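Local coordinates for anti-sigma-I factor RsgI2 (Clostridium thermocellum, PDB 4B9P), which probably restrains the sigma factor SigI2 until its extracellular family 3 carbohydrate-binding module, the part described here, binds polysaccharide such as cellulose, at residues I54-I65 against Y104-Y115. Numbering follows the deposited sequence. Where two conformers were deposited one is given.
Sequences INEIYTCDWSNI and YVEIISRIGNSY
A classic beta bulge interrupts the antiparallel pairing of strands 56-63 and 104-111: Asp61 and Trp62 both face Ile108, whose O accepts from Asp61 N and whose N donates to Trp62 O, each at 2.9 Å. At the bulge the CB of Asp61 points toward the partner strand, where Arg110, bent at chi3 (-67°), meets its carboxylate side-on in a salt bridge, Arg110 NE to Asp61 OD2 2.7 Å. NE (3.2 Å) and NH2 (3.3 Å) also bond Asp61 OD1 on its syn lone pair, with guanidinium and carboxylate nearly coplanar (23° apart); Arg110 NH1 bonds Leu117 O. Next to this bridge Trp62 CE3 packs on Ile108 CD1.

Strand 56-63 forms the edge of one sheet of the CBM3 beta-sandwich, and the opposite face of this pair, with Tyr58, Cys60, Ile107, Ser109 and Ile111, looks onto strands 70-81 and 84-92 of the other sheet. There Tyr58 donates from OH to Ser109 OG (2.8 Å), which lies near the ring plane.

At the ends of the ladder side chains add bonds. Asn64 extends it with its amide: OD1 accepts from Glu106 N at 2.8 Å and ND2 donates to Tyr104 O at 3.0 Å, both straight at the hydrogen, though each donor stands above the acceptor's carbonyl plane. Asn113 sits at the N-cap of the short, weakly bonded helix 114-117; its OD1 accepts from Tyr115 N and, from the opposite face, Asn55 ND2 (3.1 Å), while Asn55 ND2 also bonds Tyr124 OH and Asn113 ND2 bonds Asn128 O.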
# COMPACT_ATOMS: atom_id res chain seq x y z
N ILE A 54 17.59 0.86 -3.98
CA ILE A 54 17.58 2.14 -4.71
C ILE A 54 16.67 2.02 -5.95
O ILE A 54 16.21 0.92 -6.28
CB ILE A 54 19.02 2.57 -5.08
CG1 ILE A 54 19.67 1.54 -6.03
CG2 ILE A 54 19.82 2.85 -3.82
CD1 ILE A 54 21.00 2.03 -6.64
N ASN A 55 16.46 3.14 -6.65
CA ASN A 55 15.58 3.19 -7.83
C ASN A 55 14.17 2.73 -7.50
O ASN A 55 13.51 2.11 -8.35
CB ASN A 55 16.09 2.34 -9.00
CG ASN A 55 17.53 2.58 -9.36
OD1 ASN A 55 18.01 3.71 -9.38
ND2 ASN A 55 18.22 1.50 -9.72
N GLU A 56 13.70 3.00 -6.29
CA GLU A 56 12.40 2.42 -5.91
C GLU A 56 11.27 3.08 -6.69
O GLU A 56 11.14 4.29 -6.69
CB GLU A 56 12.18 2.63 -4.44
CG GLU A 56 13.14 1.91 -3.53
CD GLU A 56 12.70 2.14 -2.10
OE1 GLU A 56 13.09 3.19 -1.52
OE2 GLU A 56 11.88 1.36 -1.56
N ILE A 57 10.42 2.25 -7.31
CA ILE A 57 9.25 2.73 -8.04
C ILE A 57 8.04 1.93 -7.58
O ILE A 57 8.16 0.82 -7.03
CB ILE A 57 9.45 2.59 -9.58
CG1 ILE A 57 9.59 1.13 -9.99
CG2 ILE A 57 10.62 3.47 -10.06
CD1 ILE A 57 9.41 0.91 -11.49
N TYR A 58 6.88 2.50 -7.84
CA TYR A 58 5.61 1.87 -7.58
C TYR A 58 4.94 1.54 -8.91
O TYR A 58 4.93 2.37 -9.84
CB TYR A 58 4.68 2.89 -6.85
CG TYR A 58 3.26 2.38 -6.74
CD1 TYR A 58 2.90 1.55 -5.70
CD2 TYR A 58 2.32 2.65 -7.74
CE1 TYR A 58 1.60 1.03 -5.60
CE2 TYR A 58 1.04 2.15 -7.66
CZ TYR A 58 0.70 1.31 -6.62
OH TYR A 58 -0.55 0.75 -6.58
N THR A 59 4.33 0.36 -9.00
CA THR A 59 3.44 0.11 -10.09
C THR A 59 2.16 -0.59 -9.59
O THR A 59 2.21 -1.42 -8.68
CB THR A 59 4.10 -0.67 -11.23
OG1 THR A 59 3.24 -0.69 -12.39
CG2 THR A 59 4.45 -2.05 -10.80
N CYS A 60 1.02 -0.25 -10.20
CA CYS A 60 -0.22 -0.97 -9.95
C CYS A 60 -0.44 -1.94 -11.09
O CYS A 60 -0.65 -1.53 -12.23
CB CYS A 60 -1.40 0.01 -9.84
SG CYS A 60 -2.98 -0.81 -9.70
N ASP A 61 -0.34 -3.23 -10.78
CA ASP A 61 -0.52 -4.26 -11.76
C ASP A 61 -1.99 -4.43 -12.14
O ASP A 61 -2.28 -4.79 -13.28
CB ASP A 61 0.05 -5.59 -11.25
CG ASP A 61 1.55 -5.67 -11.39
OD1 ASP A 61 2.16 -4.87 -12.14
OD2 ASP A 61 2.11 -6.56 -10.75
N TRP A 62 -2.90 -4.18 -11.21
CA TRP A 62 -4.31 -4.39 -11.46
C TRP A 62 -5.13 -3.76 -10.37
O TRP A 62 -4.71 -3.73 -9.21
CB TRP A 62 -4.62 -5.89 -11.47
CG TRP A 62 -6.07 -6.22 -11.74
CD1 TRP A 62 -6.64 -6.38 -12.96
CD2 TRP A 62 -7.10 -6.44 -10.79
NE1 TRP A 62 -7.96 -6.68 -12.83
CE2 TRP A 62 -8.29 -6.72 -11.51
CE3 TRP A 62 -7.16 -6.42 -9.39
CZ2 TRP A 62 -9.51 -7.00 -10.91
CZ3 TRP A 62 -8.40 -6.68 -8.77
CH2 TRP A 62 -9.55 -6.96 -9.54
N SER A 63 -6.30 -3.25 -10.73
CA SER A 63 -7.32 -2.88 -9.74
C SER A 63 -8.65 -3.21 -10.34
O SER A 63 -8.79 -3.19 -11.57
CB SER A 63 -7.23 -1.40 -9.46
OG SER A 63 -8.27 -1.00 -8.61
N ASN A 64 -9.66 -3.48 -9.51
CA ASN A 64 -11.01 -3.67 -10.02
C ASN A 64 -11.59 -2.40 -10.62
O ASN A 64 -12.56 -2.49 -11.38
CB ASN A 64 -11.94 -4.25 -8.94
CG ASN A 64 -12.18 -3.30 -7.77
OD1 ASN A 64 -11.28 -2.59 -7.35
ND2 ASN A 64 -13.38 -3.29 -7.25
N ILE A 65 -10.99 -1.22 -10.36
CA ILE A 65 -11.43 0.02 -11.03
C ILE A 65 -10.50 0.43 -12.16
O ILE A 65 -10.69 1.47 -12.79
CB ILE A 65 -11.67 1.18 -10.05
CG1 ILE A 65 -10.38 1.67 -9.39
CG2 ILE A 65 -12.70 0.76 -9.01
CD1 ILE A 65 -10.56 2.94 -8.55
N TYR A 104 -16.15 -1.72 -2.84
CA TYR A 104 -14.75 -1.83 -2.48
C TYR A 104 -13.84 -1.56 -3.65
O TYR A 104 -14.25 -1.69 -4.82
CB TYR A 104 -14.45 -3.22 -1.87
CG TYR A 104 -14.43 -4.30 -2.90
CD1 TYR A 104 -13.26 -4.64 -3.58
CD2 TYR A 104 -15.58 -5.00 -3.20
CE1 TYR A 104 -13.24 -5.62 -4.54
CE2 TYR A 104 -15.58 -6.00 -4.15
CZ TYR A 104 -14.41 -6.31 -4.81
OH TYR A 104 -14.42 -7.31 -5.75
N VAL A 105 -12.60 -1.21 -3.33
CA VAL A 105 -11.54 -1.17 -4.33
C VAL A 105 -10.47 -2.16 -3.92
O VAL A 105 -10.08 -2.23 -2.75
CB VAL A 105 -10.90 0.24 -4.49
CG1 VAL A 105 -9.76 0.19 -5.54
CG2 VAL A 105 -11.96 1.23 -4.90
N GLU A 106 -10.01 -2.93 -4.90
CA GLU A 106 -8.91 -3.87 -4.70
C GLU A 106 -7.74 -3.39 -5.56
O GLU A 106 -7.92 -3.04 -6.72
CB GLU A 106 -9.35 -5.27 -5.12
CG GLU A 106 -8.28 -6.33 -4.88
CD GLU A 106 -8.74 -7.74 -5.25
OE1 GLU A 106 -9.96 -7.93 -5.51
OE2 GLU A 106 -7.88 -8.66 -5.28
N ILE A 107 -6.54 -3.38 -4.96
CA ILE A 107 -5.35 -2.86 -5.61
C ILE A 107 -4.23 -3.86 -5.45
O ILE A 107 -3.88 -4.21 -4.31
CB ILE A 107 -4.92 -1.50 -5.01
CG1 ILE A 107 -6.10 -0.54 -5.05
CG2 ILE A 107 -3.72 -0.93 -5.79
CD1 ILE A 107 -5.86 0.74 -4.40
N ILE A 108 -3.66 -4.29 -6.57
CA ILE A 108 -2.52 -5.20 -6.59
C ILE A 108 -1.31 -4.36 -7.00
O ILE A 108 -1.33 -3.80 -8.09
CB ILE A 108 -2.78 -6.34 -7.60
CG1 ILE A 108 -3.96 -7.22 -7.15
CG2 ILE A 108 -1.52 -7.18 -7.78
CD1 ILE A 108 -4.23 -8.38 -8.02
N SER A 109 -0.28 -4.30 -6.14
CA SER A 109 0.86 -3.44 -6.37
C SER A 109 2.16 -4.19 -6.32
O SER A 109 2.26 -5.25 -5.70
CB SER A 109 0.94 -2.37 -5.28
OG SER A 109 -0.26 -1.62 -5.19
N ARG A 110 3.16 -3.60 -6.95
CA ARG A 110 4.55 -4.05 -6.84
C ARG A 110 5.42 -2.85 -6.61
O ARG A 110 5.27 -1.85 -7.30
CB ARG A 110 5.00 -4.80 -8.12
CG ARG A 110 4.21 -6.06 -8.39
CD ARG A 110 4.85 -6.85 -9.50
NE ARG A 110 4.73 -6.11 -10.72
CZ ARG A 110 5.68 -5.94 -11.63
NH1 ARG A 110 6.91 -6.46 -11.51
NH2 ARG A 110 5.37 -5.22 -12.69
N ILE A 111 6.39 -2.97 -5.71
CA ILE A 111 7.29 -1.86 -5.39
C ILE A 111 8.71 -2.42 -5.29
O ILE A 111 8.96 -3.45 -4.66
CB ILE A 111 6.93 -1.20 -4.01
CG1 ILE A 111 5.49 -0.63 -4.06
CG2 ILE A 111 7.92 -0.10 -3.61
CD1 ILE A 111 4.48 -1.55 -3.45
N GLY A 112 9.65 -1.72 -5.91
CA GLY A 112 11.04 -2.13 -5.81
C GLY A 112 11.91 -1.37 -6.77
O GLY A 112 11.47 -0.44 -7.47
N ASN A 113 13.19 -1.76 -6.80
CA ASN A 113 14.16 -1.17 -7.72
C ASN A 113 13.62 -1.35 -9.15
O ASN A 113 13.24 -2.46 -9.54
CB ASN A 113 15.47 -1.96 -7.51
CG ASN A 113 16.65 -1.45 -8.32
OD1 ASN A 113 16.51 -1.08 -9.47
ND2 ASN A 113 17.82 -1.50 -7.73
N SER A 114 13.56 -0.25 -9.92
CA SER A 114 13.03 -0.30 -11.28
C SER A 114 13.65 -1.42 -12.12
O SER A 114 12.99 -1.97 -12.99
CB SER A 114 13.20 1.08 -11.93
OG SER A 114 14.59 1.42 -12.04
N TYR A 115 14.92 -1.72 -11.91
CA TYR A 115 15.61 -2.76 -12.68
C TYR A 115 15.19 -4.16 -12.25
O TYR A 115 15.31 -5.11 -13.02
CB TYR A 115 17.13 -2.61 -12.57
CG TYR A 115 17.68 -1.43 -13.33
CD1 TYR A 115 17.62 -0.13 -12.78
CD2 TYR A 115 18.25 -1.60 -14.59
CE1 TYR A 115 18.13 0.94 -13.47
CE2 TYR A 115 18.75 -0.52 -15.26
CZ TYR A 115 18.70 0.75 -14.71
OH TYR A 115 19.21 1.81 -15.40